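Testis-expressed protein 101 (Mus musculus, PDB 7BPS) helps control sperm binding to the zona pellucida and sperm migration into the oviduct, probably through the adhesion molecule ADAM3. Local coordinates at residues 122-127 with 160-165; 140-145 with 167-172; 66-71 with 82-87; 39-44 with 180-185. All coordinates share one frame; numbering follows the deposited sequence.

How the contacts relate
The four contacts fall into two touching pairs. Contacts 1 and 2, with centres about 14 Å apart, belong to the second u-PAR/Ly-6 domain, where a probable hydrogen bond of 2.9 Å from Gly164 N to Tyr145 O joins them. Contact 3 is a hairpin of the first domain. Contact 4 lies about 8 Å from it, centre to centre, and strands 80-88 and 37-46 are sheet neighbours, with Asn86 N 2.8 Å from Glu40 O. Contact 4 also reaches the second domain through 180-185, so it bridges the tandem halves. Contacts 1 and 3 lie about 24 Å apart between centres. A glycan sugar sits about 4 Å from the Glu66 side chain of contact 3.

Contact 1: 122-127 with 160-165; sequences TCVALG and VQVKGC
Lys163 lays its alkyl chain against the sulfur of Cys123. Its CB is 3.9 Å from Cys123 SG, CG closes to 3.7 Å from the same sulfur, and CD is still 3.8 Å away, after which CE and NZ lead off. With CG anti to the carbonyl carbon (chi1 -56°) and the chain extended beyond it, three successive methylenes pass alongside the sulfur, which itself is tied to Cys129 by a disulfide. The backbones run antiparallel, the N-to-C directions of the two short strands differing by 179°. Cys123 and Lys163 exchange two hydrogen bonds, as do Ala125 and Gln161; the bond from Lys163 N to Cys123 O measures 2.9 Å and is nearly straight, 171° at the hydrogen. On the other face of the sheet, Val124 and Val162 stand side by side, CG1 to CG1 at 4.2 Å, while Leu126 CD2 meets Val160 CG2 at 3.9 Å. Val124, Leu126 and Val160 also touch Val53 of strand 52-61. Beyond the paired residues, a water donates to Thr122 OG1 and accepts from Cys165 N; Thr122 OG1 also bonds Cys120 O. Antiparallel strands paired in this way, beside a disulfide-rich core, are typical of the three-finger fold of u-PAR/Ly-6 domains.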
loop_
_atom_site.group_PDB
_atom_site.type_symbol
_atom_site.label_atom_id
_atom_site.label_comp_id
_atom_site.label_asym_id
_atom_site.label_seq_id
_atom_site.Cartn_x
_atom_site.Cartn_y
_atom_site.Cartn_z
ATOM N N THR A 122 2.099 -5.843 17.484
ATOM C CA THR A 122 1.389 -5.871 16.190
ATOM C C THR A 122 0.536 -4.608 16.048
ATOM O O THR A 122 -0.291 -4.352 16.926
ATOM C CB THR A 122 0.525 -7.138 16.085
ATOM O OG1 THR A 122 1.376 -8.287 16.278
ATOM C CG2 THR A 122 -0.246 -7.200 14.782
ATOM N N CYS A 123 0.675 -3.888 14.942
ATOM C CA CYS A 123 -0.198 -2.730 14.626
ATOM C C CYS A 123 0.047 -2.237 13.194
ATOM O O CYS A 123 1.084 -2.558 12.596
ATOM C CB CYS A 123 0.045 -1.593 15.615
ATOM S SG CYS A 123 1.676 -0.819 15.419
ATOM N N VAL A 124 -0.898 -1.457 12.689
ATOM C CA VAL A 124 -0.724 -0.584 11.507
ATOM C C VAL A 124 -1.427 0.727 11.809
ATOM O O VAL A 124 -2.463 0.743 12.505
ATOM C CB VAL A 124 -1.284 -1.171 10.202
ATOM C CG1 VAL A 124 -0.559 -2.433 9.793
ATOM C CG2 VAL A 124 -2.783 -1.400 10.283
ATOM N N ALA A 125 -0.855 1.807 11.318
ATOM C CA ALA A 125 -1.462 3.144 11.437
ATOM C C ALA A 125 -0.805 4.087 10.425
ATOM O O ALA A 125 0.391 3.931 10.098
ATOM C CB ALA A 125 -1.340 3.657 12.861
ATOM N N LEU A 126 -1.608 4.994 9.903
ATOM C CA LEU A 126 -1.128 6.267 9.330
ATOM C C LEU A 126 -0.630 7.108 10.498
ATOM O O LEU A 126 -1.369 7.262 11.464
ATOM C CB LEU A 126 -2.293 6.915 8.600
ATOM C CG LEU A 126 -2.647 6.177 7.320
ATOM C CD1 LEU A 126 -4.015 6.603 6.829
ATOM C CD2 LEU A 126 -1.583 6.425 6.268
ATOM N N GLY A 127 0.625 7.526 10.422
ATOM C CA GLY A 127 1.319 8.196 11.524
ATOM C C GLY A 127 1.947 7.186 12.451
ATOM O O GLY A 127 2.876 6.488 12.032
ATOM N N VAL A 160 3.493 5.440 7.465
ATOM C CA VAL A 160 2.762 4.259 7.960
ATOM C C VAL A 160 3.684 3.562 8.947
ATOM O O VAL A 160 4.840 3.246 8.569
ATOM C CB VAL A 160 2.332 3.350 6.807
ATOM C CG1 VAL A 160 1.530 2.170 7.332
ATOM C CG2 VAL A 160 1.546 4.123 5.754
ATOM N N GLN A 161 3.214 3.395 10.178
ATOM C CA GLN A 161 3.902 2.535 11.159
ATOM C C GLN A 161 3.296 1.122 11.069
ATOM O O GLN A 161 2.035 1.000 11.014
ATOM C CB GLN A 161 3.791 3.144 12.544
ATOM C CG GLN A 161 4.470 2.279 13.579
ATOM C CD GLN A 161 4.834 3.032 14.828
ATOM O OE1 GLN A 161 5.974 2.965 15.270
ATOM N NE2 GLN A 161 3.877 3.731 15.400
ATOM N N VAL A 162 4.173 0.114 11.008
ATOM C CA VAL A 162 3.797 -1.311 10.832
ATOM C C VAL A 162 4.641 -2.147 11.791
ATOM O O VAL A 162 5.908 -2.126 11.678
ATOM C CB VAL A 162 3.998 -1.781 9.386
ATOM C CG1 VAL A 162 3.504 -3.213 9.224
ATOM C CG2 VAL A 162 3.322 -0.878 8.386
ATOM N N LYS A 163 3.972 -2.871 12.688
ATOM C CA LYS A 163 4.640 -3.852 13.590
ATOM C C LYS A 163 3.944 -5.197 13.470
ATOM O O LYS A 163 2.703 -5.196 13.340
ATOM C CB LYS A 163 4.593 -3.378 15.043
ATOM C CG LYS A 163 5.193 -1.996 15.271
ATOM C CD LYS A 163 5.165 -1.576 16.701
ATOM C CE LYS A 163 5.769 -0.209 16.914
ATOM N NZ LYS A 163 6.071 -0.042 18.346
ATOM N N GLY A 164 4.701 -6.292 13.549
ATOM C CA GLY A 164 4.090 -7.623 13.687
ATOM C C GLY A 164 5.031 -8.748 13.326
ATOM O O GLY A 164 6.161 -8.458 12.868
ATOM N N CYS A 165 4.544 -9.979 13.505
ATOM C CA CYS A 165 5.124 -11.202 12.919
ATOM C C CYS A 165 5.101 -11.069 11.396
ATOM O O CYS A 165 4.079 -10.611 10.835
ATOM C CB CYS A 165 4.381 -12.450 13.358
ATOM S SG CYS A 165 4.026 -12.508 15.130
HETATM O O HOH W 1 1.720 -10.204 14.364
#

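Contact 2: 140-145 with 167-172; sequences GTTQCY and TTIGCR
Thr142 OG1 sits close to two successive carbonyls, Thr167 O and Thr168 O. It gives a weak hydrogen bond to Thr167 O at 3.3 Å; Thr168 O is nearer, but the angle there is too poor for a bond. OG1 lies between the backbone N and carbonyl carbon of Thr142 (chi1 62°), which aims it at the loop. Gln143 extends its chain into the bend at 168-170: CG passes 3.3 Å from Thr168 O, and the amide ends beside Gly170. Tyr145 comes to the same loop with a ring edge, CD2 lying 3.9 Å from Gly170 O and CE2 4.1 Å from Cys171 CA, while its OH bonds Glu187. The loop keeps its curve partly by itself. Thr168 OG1 donates to Arg172 O at 2.8 Å from well above the carbonyl plane, and an inverse gamma turn centred on Cys171 carries a weak bond from Arg172 N to Gly170 O. Thr142 and Gln143 both face Thr166, a classic beta bulge where strand 143-152 meets strand 165-166. The loop 167-172 thus leaves that short strand, folds past the start of strand 143-152, and is joined to strand 183-193 by the Cys171-Cys189 disulfide.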
loop_
_atom_site.group_PDB
_atom_site.type_symbol
_atom_site.label_atom_id
_atom_site.label_comp_id
_atom_site.label_asym_id
_atom_site.label_seq_id
_atom_site.Cartn_x
_atom_site.Cartn_y
_atom_site.Cartn_z
ATOM N N GLY A 140 5.965 -20.204 9.853
ATOM C CA GLY A 140 6.391 -19.605 8.574
ATOM C C GLY A 140 6.868 -18.169 8.753
ATOM O O GLY A 140 7.568 -17.691 7.848
ATOM N N THR A 141 6.524 -17.494 9.864
ATOM C CA THR A 141 7.045 -16.136 10.171
ATOM C C THR A 141 8.515 -16.314 10.532
ATOM O O THR A 141 8.838 -17.347 11.102
ATOM C CB THR A 141 6.189 -15.435 11.227
ATOM O OG1 THR A 141 6.031 -16.338 12.314
ATOM C CG2 THR A 141 4.825 -15.035 10.695
ATOM N N THR A 142 9.366 -15.371 10.140
ATOM C CA THR A 142 10.830 -15.417 10.352
ATOM C C THR A 142 11.253 -14.447 11.459
ATOM O O THR A 142 12.357 -14.639 11.965
ATOM C CB THR A 142 11.575 -15.123 9.045
ATOM O OG1 THR A 142 11.263 -13.798 8.595
ATOM C CG2 THR A 142 11.265 -16.122 7.946
ATOM N N GLN A 143 10.456 -13.438 11.820
ATOM C CA GLN A 143 10.961 -12.290 12.650
ATOM C C GLN A 143 9.811 -11.453 13.230
ATOM O O GLN A 143 8.697 -11.523 12.709
ATOM C CB GLN A 143 11.900 -11.382 11.828
ATOM C CG GLN A 143 11.272 -10.722 10.601
ATOM C CD GLN A 143 12.176 -9.805 9.797
ATOM O OE1 GLN A 143 11.742 -8.828 9.176
ATOM N NE2 GLN A 143 13.449 -10.126 9.751
ATOM N N CYS A 144 10.074 -10.713 14.305
ATOM C CA CYS A 144 9.292 -9.514 14.680
ATOM C C CYS A 144 9.847 -8.344 13.883
ATOM O O CYS A 144 11.063 -8.286 13.655
ATOM C CB CYS A 144 9.319 -9.237 16.172
ATOM S SG CYS A 144 8.588 -10.572 17.167
ATOM N N TYR A 145 8.952 -7.493 13.418
ATOM C CA TYR A 145 9.245 -6.307 12.589
ATOM C C TYR A 145 8.552 -5.104 13.228
ATOM O O TYR A 145 7.397 -5.222 13.615
ATOM C CB TYR A 145 8.841 -6.584 11.142
ATOM C CG TYR A 145 8.896 -5.403 10.210
ATOM C CD1 TYR A 145 7.862 -4.504 10.152
ATOM C CD2 TYR A 145 9.966 -5.199 9.364
ATOM C CE1 TYR A 145 7.860 -3.458 9.256
ATOM C CE2 TYR A 145 9.980 -4.157 8.456
ATOM C CZ TYR A 145 8.934 -3.264 8.414
ATOM O OH TYR A 145 8.931 -2.209 7.539
ATOM N N THR A 167 6.863 -12.801 7.405
ATOM C CA THR A 167 7.669 -13.714 6.554
ATOM C C THR A 167 8.887 -12.977 5.995
ATOM O O THR A 167 9.864 -13.658 5.618
ATOM C CB THR A 167 6.797 -14.249 5.415
ATOM O OG1 THR A 167 6.202 -13.153 4.719
ATOM C CG2 THR A 167 5.714 -15.169 5.925
ATOM N N THR A 168 8.852 -11.641 5.914
ATOM C CA THR A 168 9.958 -10.891 5.259
ATOM C C THR A 168 11.189 -10.923 6.181
ATOM O O THR A 168 11.062 -11.216 7.387
ATOM C CB THR A 168 9.517 -9.493 4.789
ATOM O OG1 THR A 168 10.534 -9.056 3.885
ATOM C CG2 THR A 168 9.328 -8.501 5.920
ATOM N N ILE A 169 12.355 -10.687 5.600
ATOM C CA ILE A 169 13.670 -10.845 6.280
ATOM C C ILE A 169 14.349 -9.483 6.277
ATOM O O ILE A 169 14.516 -8.918 5.177
ATOM C CB ILE A 169 14.509 -11.911 5.560
ATOM C CG1 ILE A 169 13.823 -13.275 5.648
ATOM C CG2 ILE A 169 15.929 -11.938 6.115
ATOM C CD1 ILE A 169 14.324 -14.271 4.667
ATOM N N GLY A 170 14.688 -8.979 7.462
ATOM C CA GLY A 170 15.168 -7.597 7.659
ATOM C C GLY A 170 14.110 -6.575 7.296
ATOM O O GLY A 170 12.905 -6.886 7.416
ATOM N N CYS A 171 14.545 -5.391 6.866
ATOM C CA CYS A 171 13.667 -4.226 6.640
ATOM C C CYS A 171 13.125 -4.268 5.207
ATOM O O CYS A 171 13.396 -3.313 4.455
ATOM C CB CYS A 171 14.415 -2.930 6.922
ATOM S SG CYS A 171 14.978 -2.799 8.634
ATOM N N ARG A 172 12.326 -5.293 4.879
ATOM C CA ARG A 172 11.937 -5.613 3.473
ATOM C C ARG A 172 10.439 -5.895 3.375
ATOM O O ARG A 172 10.023 -6.699 2.520
ATOM C CB ARG A 172 12.798 -6.779 2.978
ATOM C CG ARG A 172 14.274 -6.434 2.909
ATOM C CD ARG A 172 15.054 -7.315 1.940
ATOM N NE ARG A 172 15.809 -8.287 2.710
ATOM C CZ ARG A 172 17.127 -8.341 2.815
ATOM N NH1 ARG A 172 17.886 -7.507 2.136
ATOM N NH2 ARG A 172 17.681 -9.263 3.577
#

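Contact 3: 66-71 with 82-87; sequences EAVTFI and ISYSNY
Ile82 meets Phe70 through its CG2 methyl, which comes within 3.6 Å of Phe70 CE2 and slightly farther from CZ. That methyl is anti to the backbone N (chi1 of the CG1 branch -74°), an orientation that also brings it near Ile71 O. Next, Ser83 forms a hydrogen-bonded pair with Ile71, giving N to Ile71 O at 2.8 Å and receiving Ile71 N on its own carbonyl. Ser83 OG bonds Tyr73 OH and also a water that donates to Thr69 O, so that water spans the two strands. Tyr84 points to the opposite face and brings CE1 to 3.8 Å from Val68 CG1, the two side chains crossing at a slant; its OH is bonded to Glu40 of strand 37-46. Ser85 then pairs with Thr69. Thr69 N reaches Ser85 O at 2.7 Å, 168° at the hydrogen and in the carbonyl plane, and a second water links Thr69 OG1 with that same oxygen. On the Tyr84 face, Asn86 OD1 is 3.7 Å from Val68 CG2, while its ND2 shares Glu40 with Tyr84. At Tyr87 the pairing ends with a longer bond, N to Ala67 O at 3.2 Å. Tyr87 O also receives a close CA-H contact from Glu66. The short strand axes lie 4.7 Å apart at 174°, regular antiparallel geometry for the hairpin 68-72/80-88, whose first strand is an outermost one in the domain's six-stranded sheet, as in a finger of the three-finger u-PAR/Ly-6 fold.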
loop_
_atom_site.group_PDB
_atom_site.type_symbol
_atom_site.label_atom_id
_atom_site.label_comp_id
_atom_site.label_asym_id
_atom_site.label_seq_id
_atom_site.Cartn_x
_atom_site.Cartn_y
_atom_site.Cartn_z
ATOM N N GLU A 66 1.821 2.110 -20.550
ATOM C CA GLU A 66 0.448 1.679 -20.232
ATOM C C GLU A 66 0.449 0.290 -19.581
ATOM O O GLU A 66 -0.542 -0.465 -19.783
ATOM C CB GLU A 66 -0.394 1.645 -21.499
ATOM C CG GLU A 66 -0.666 2.997 -22.108
ATOM C CD GLU A 66 -1.802 2.887 -23.129
ATOM O OE1 GLU A 66 -2.978 2.883 -22.706
ATOM O OE2 GLU A 66 -1.509 2.702 -24.330
ATOM N N ALA A 67 1.458 -0.035 -18.774
ATOM C CA ALA A 67 1.477 -1.305 -18.013
ATOM C C ALA A 67 0.413 -1.287 -16.911
ATOM O O ALA A 67 0.102 -0.231 -16.322
ATOM C CB ALA A 67 2.850 -1.577 -17.445
ATOM N N VAL A 68 -0.146 -2.458 -16.669
ATOM C CA VAL A 68 -0.888 -2.829 -15.445
ATOM C C VAL A 68 0.037 -3.714 -14.597
ATOM O O VAL A 68 0.421 -4.797 -15.085
ATOM C CB VAL A 68 -2.169 -3.578 -15.833
ATOM C CG1 VAL A 68 -3.033 -3.868 -14.600
ATOM C CG2 VAL A 68 -2.940 -2.845 -16.926
ATOM N N THR A 69 0.346 -3.296 -13.367
ATOM C CA THR A 69 1.276 -3.986 -12.438
ATOM C C THR A 69 0.544 -4.375 -11.153
ATOM O O THR A 69 -0.058 -3.501 -10.513
ATOM C CB THR A 69 2.490 -3.093 -12.183
ATOM O OG1 THR A 69 3.068 -2.778 -13.453
ATOM C CG2 THR A 69 3.516 -3.749 -11.288
ATOM N N PHE A 70 0.560 -5.659 -10.804
ATOM C CA PHE A 70 0.077 -6.191 -9.503
ATOM C C PHE A 70 1.288 -6.743 -8.749
ATOM O O PHE A 70 1.964 -7.612 -9.288
ATOM C CB PHE A 70 -0.993 -7.278 -9.680
ATOM C CG PHE A 70 -1.359 -7.953 -8.384
ATOM C CD1 PHE A 70 -0.590 -9.007 -7.883
ATOM C CD2 PHE A 70 -2.434 -7.499 -7.630
ATOM C CE1 PHE A 70 -0.911 -9.621 -6.677
ATOM C CE2 PHE A 70 -2.761 -8.120 -6.431
ATOM C CZ PHE A 70 -1.998 -9.177 -5.957
ATOM N N ILE A 71 1.559 -6.266 -7.535
ATOM C CA ILE A 71 2.709 -6.753 -6.730
ATOM C C ILE A 71 2.214 -7.152 -5.337
ATOM O O ILE A 71 1.506 -6.364 -4.682
ATOM C CB ILE A 71 3.830 -5.701 -6.662
ATOM C CG1 ILE A 71 4.368 -5.382 -8.054
ATOM C CG2 ILE A 71 4.948 -6.151 -5.728
ATOM C CD1 ILE A 71 5.264 -4.166 -8.103
ATOM N N ILE A 82 0.432 -5.211 -0.680
ATOM C CA ILE A 82 0.004 -5.510 -2.075
ATOM C C ILE A 82 -0.299 -4.198 -2.803
ATOM O O ILE A 82 -0.918 -3.315 -2.185
ATOM C CB ILE A 82 -1.233 -6.416 -2.059
ATOM C CG1 ILE A 82 -0.852 -7.847 -1.682
ATOM C CG2 ILE A 82 -1.966 -6.345 -3.391
ATOM C CD1 ILE A 82 -2.048 -8.785 -1.497
ATOM N N SER A 83 0.072 -4.082 -4.082
ATOM C CA SER A 83 -0.273 -2.892 -4.899
ATOM C C SER A 83 -0.865 -3.303 -6.240
ATOM O O SER A 83 -0.513 -4.378 -6.762
ATOM C CB SER A 83 0.896 -1.944 -5.058
ATOM O OG SER A 83 1.888 -2.506 -5.882
ATOM N N TYR A 84 -1.759 -2.462 -6.739
ATOM C CA TYR A 84 -2.265 -2.449 -8.129
ATOM C C TYR A 84 -2.005 -1.074 -8.737
ATOM O O TYR A 84 -2.376 -0.085 -8.092
ATOM C CB TYR A 84 -3.758 -2.740 -8.132
ATOM C CG TYR A 84 -4.451 -2.408 -9.423
ATOM C CD1 TYR A 84 -4.550 -3.325 -10.461
ATOM C CD2 TYR A 84 -5.005 -1.161 -9.600
ATOM C CE1 TYR A 84 -5.220 -3.008 -11.630
ATOM C CE2 TYR A 84 -5.660 -0.826 -10.764
ATOM C CZ TYR A 84 -5.780 -1.752 -11.779
ATOM O OH TYR A 84 -6.445 -1.380 -12.906
ATOM N N SER A 85 -1.384 -1.026 -9.922
ATOM C CA SER A 85 -1.067 0.213 -10.664
ATOM C C SER A 85 -1.401 0.023 -12.145
ATOM O O SER A 85 -0.814 -0.865 -12.820
ATOM C CB SER A 85 0.354 0.624 -10.457
ATOM O OG SER A 85 0.585 1.948 -10.954
ATOM N N ASN A 86 -2.343 0.833 -12.624
ATOM C CA ASN A 86 -2.796 0.845 -14.027
ATOM C C ASN A 86 -2.544 2.242 -14.590
ATOM O O ASN A 86 -3.310 3.153 -14.262
ATOM C CB ASN A 86 -4.258 0.427 -14.144
ATOM C CG ASN A 86 -4.775 0.631 -15.549
ATOM O OD1 ASN A 86 -4.002 0.706 -16.500
ATOM N ND2 ASN A 86 -6.075 0.810 -15.680
ATOM N N TYR A 87 -1.493 2.375 -15.392
ATOM C CA TYR A 87 -1.233 3.520 -16.286
ATOM C C TYR A 87 -1.890 3.250 -17.652
ATOM O O TYR A 87 -1.744 2.145 -18.196
ATOM C CB TYR A 87 0.268 3.742 -16.403
ATOM C CG TYR A 87 0.890 4.412 -15.212
ATOM C CD1 TYR A 87 0.777 3.874 -13.943
ATOM C CD2 TYR A 87 1.614 5.582 -15.351
ATOM C CE1 TYR A 87 1.372 4.474 -12.843
ATOM C CE2 TYR A 87 2.210 6.202 -14.259
ATOM C CZ TYR A 87 2.091 5.644 -13.000
ATOM O OH TYR A 87 2.657 6.256 -11.915
HETATM O O HOH W 2 1.607 -2.190 -8.432
HETATM O O HOH W 3 2.052 -0.347 -14.154
#

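Contact 4: 39-44 with 180-185; sequences QETVLL and VGPMTV
Thr41 meets the turn 180-183 with both branches of its side chain. Van der Waals packing comes first. Its methyl CG2, anti to the backbone N (chi1 of OG1 -58°), lies 3.7 Å from Val180 CG1, and Met183 CE approaches the same methyl at 4.1 Å, the methionine chain being bent at its last torsion. Leu43 adds a looser touch, CB to Val180 CG1. Pro182 and Thr41 face each other tip to tip, with Pro182 CD 3.6 Å from Thr41 OG1. The ring's CG and CD also lie over the amide plane of Gln39, CG being 3.5 Å from Gln39 NE2.

Hydrogen bonds form within each side, and none crosses between them. In 39-44, Thr41 OG1 donates to Gln39 OE1 at 2.6 Å and is also bonded to Ser85 OG, while Gln39 NE2 turns to Ser57 and Ser59 of strand 52-61. In 180-185, Val180 and Met183 join N to O in both directions, each 2.9 Å. This closes a type II' beta turn, whose second residue, Gly181, has the positive phi of 52° expected there and sets its CA 3.7 Å from Thr41 OG1.

Strand 37-46 belongs to the first u-PAR/Ly-6 domain and the turn to the second, so this is part of the packing between the tandem domains. Tyr87 also packs on Pro182, and Phe151 on Leu43 and Val185. With the side-chain polar atoms of Gln39 and Thr41 already satisfied within the first domain, the direct join between these two segments rests on fit of shape, with no hydrogen bond or salt bridge between them.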
loop_
_atom_site.group_PDB
_atom_site.type_symbol
_atom_site.label_atom_id
_atom_site.label_comp_id
_atom_site.label_asym_id
_atom_site.label_seq_id
_atom_site.Cartn_x
_atom_site.Cartn_y
_atom_site.Cartn_z
ATOM N N GLN A 39 -3.362 7.482 -14.486
ATOM C CA GLN A 39 -2.945 6.322 -13.659
ATOM C C GLN A 39 -3.949 6.142 -12.519
ATOM O O GLN A 39 -4.582 7.155 -12.101
ATOM C CB GLN A 39 -1.506 6.484 -13.162
ATOM C CG GLN A 39 -1.300 7.631 -12.192
ATOM C CD GLN A 39 -1.608 7.304 -10.747
ATOM O OE1 GLN A 39 -1.621 6.132 -10.347
ATOM N NE2 GLN A 39 -1.836 8.353 -9.954
ATOM N N GLU A 40 -4.107 4.891 -12.076
ATOM C CA GLU A 40 -4.772 4.530 -10.801
ATOM C C GLU A 40 -3.814 3.574 -10.093
ATOM O O GLU A 40 -3.431 2.551 -10.701
ATOM C CB GLU A 40 -6.162 3.943 -11.050
ATOM C CG GLU A 40 -6.148 2.777 -12.024
ATOM C CD GLU A 40 -7.497 2.346 -12.578
ATOM O OE1 GLU A 40 -7.529 1.255 -13.181
ATOM O OE2 GLU A 40 -8.498 3.080 -12.393
ATOM N N THR A 41 -3.362 3.947 -8.900
ATOM C CA THR A 41 -2.399 3.169 -8.091
ATOM C C THR A 41 -2.940 3.068 -6.674
ATOM O O THR A 41 -3.272 4.112 -6.099
ATOM C CB THR A 41 -1.023 3.830 -8.079
ATOM O OG1 THR A 41 -0.589 3.939 -9.435
ATOM C CG2 THR A 41 -0.010 3.065 -7.252
ATOM N N VAL A 42 -3.015 1.861 -6.131
ATOM C CA VAL A 42 -3.418 1.652 -4.717
ATOM C C VAL A 42 -2.407 0.727 -4.068
ATOM O O VAL A 42 -2.004 -0.233 -4.720
ATOM C CB VAL A 42 -4.850 1.104 -4.634
ATOM C CG1 VAL A 42 -5.036 -0.195 -5.414
ATOM C CG2 VAL A 42 -5.288 0.958 -3.201
ATOM N N LEU A 43 -2.035 1.015 -2.827
ATOM C CA LEU A 43 -1.193 0.158 -1.960
ATOM C C LEU A 43 -2.009 -0.163 -0.712
ATOM O O LEU A 43 -2.586 0.769 -0.136
ATOM C CB LEU A 43 0.092 0.908 -1.607
ATOM C CG LEU A 43 1.069 0.182 -0.688
ATOM C CD1 LEU A 43 1.473 -1.172 -1.218
ATOM C CD2 LEU A 43 2.306 1.022 -0.478
ATOM N N LEU A 44 -2.043 -1.437 -0.313
ATOM C CA LEU A 44 -2.805 -1.923 0.867
ATOM C C LEU A 44 -1.833 -2.611 1.801
ATOM O O LEU A 44 -1.096 -3.475 1.339
ATOM C CB LEU A 44 -3.911 -2.883 0.413
ATOM C CG LEU A 44 -4.958 -2.257 -0.508
ATOM C CD1 LEU A 44 -4.662 -2.542 -1.976
ATOM C CD2 LEU A 44 -6.350 -2.728 -0.159
ATOM N N VAL A 180 5.977 3.077 -6.317
ATOM C CA VAL A 180 4.643 2.456 -6.451
ATOM C C VAL A 180 3.811 3.492 -7.192
ATOM O O VAL A 180 3.298 4.454 -6.541
ATOM C CB VAL A 180 4.048 2.082 -5.071
ATOM C CG1 VAL A 180 2.669 1.482 -5.191
ATOM C CG2 VAL A 180 4.952 1.147 -4.295
ATOM N N GLY A 181 3.689 3.294 -8.495
ATOM C CA GLY A 181 3.080 4.270 -9.406
ATOM C C GLY A 181 3.751 5.620 -9.205
ATOM O O GLY A 181 4.971 5.702 -9.251
ATOM N N PRO A 182 2.998 6.684 -8.867
ATOM C CA PRO A 182 3.586 8.013 -8.728
ATOM C C PRO A 182 4.238 8.245 -7.363
ATOM O O PRO A 182 4.774 9.299 -7.183
ATOM C CB PRO A 182 2.377 8.935 -8.917
ATOM C CG PRO A 182 1.231 8.149 -8.340
ATOM C CD PRO A 182 1.558 6.686 -8.606
ATOM N N MET A 183 4.196 7.259 -6.459
ATOM C CA MET A 183 4.697 7.404 -5.067
ATOM C C MET A 183 6.109 6.833 -4.976
ATOM O O MET A 183 6.386 5.832 -5.626
ATOM C CB MET A 183 3.815 6.667 -4.055
ATOM C CG MET A 183 2.407 7.193 -3.941
ATOM S SD MET A 183 1.486 6.271 -2.688
ATOM C CE MET A 183 0.565 5.119 -3.704
ATOM N N THR A 184 6.952 7.459 -4.164
ATOM C CA THR A 184 8.282 6.964 -3.740
ATOM C C THR A 184 8.126 6.420 -2.318
ATOM O O THR A 184 7.327 7.027 -1.558
ATOM C CB THR A 184 9.278 8.121 -3.872
ATOM O OG1 THR A 184 9.301 8.413 -5.267
ATOM C CG2 THR A 184 10.663 7.815 -3.360
ATOM N N VAL A 185 8.888 5.378 -1.976
ATOM C CA VAL A 185 8.849 4.657 -0.669
ATOM C C VAL A 185 10.240 4.606 -0.089
ATOM O O VAL A 185 11.115 4.077 -0.777
ATOM C CB VAL A 185 8.370 3.187 -0.773
ATOM C CG1 VAL A 185 7.674 2.779 0.514
ATOM C CG2 VAL A 185 7.485 2.942 -1.973
#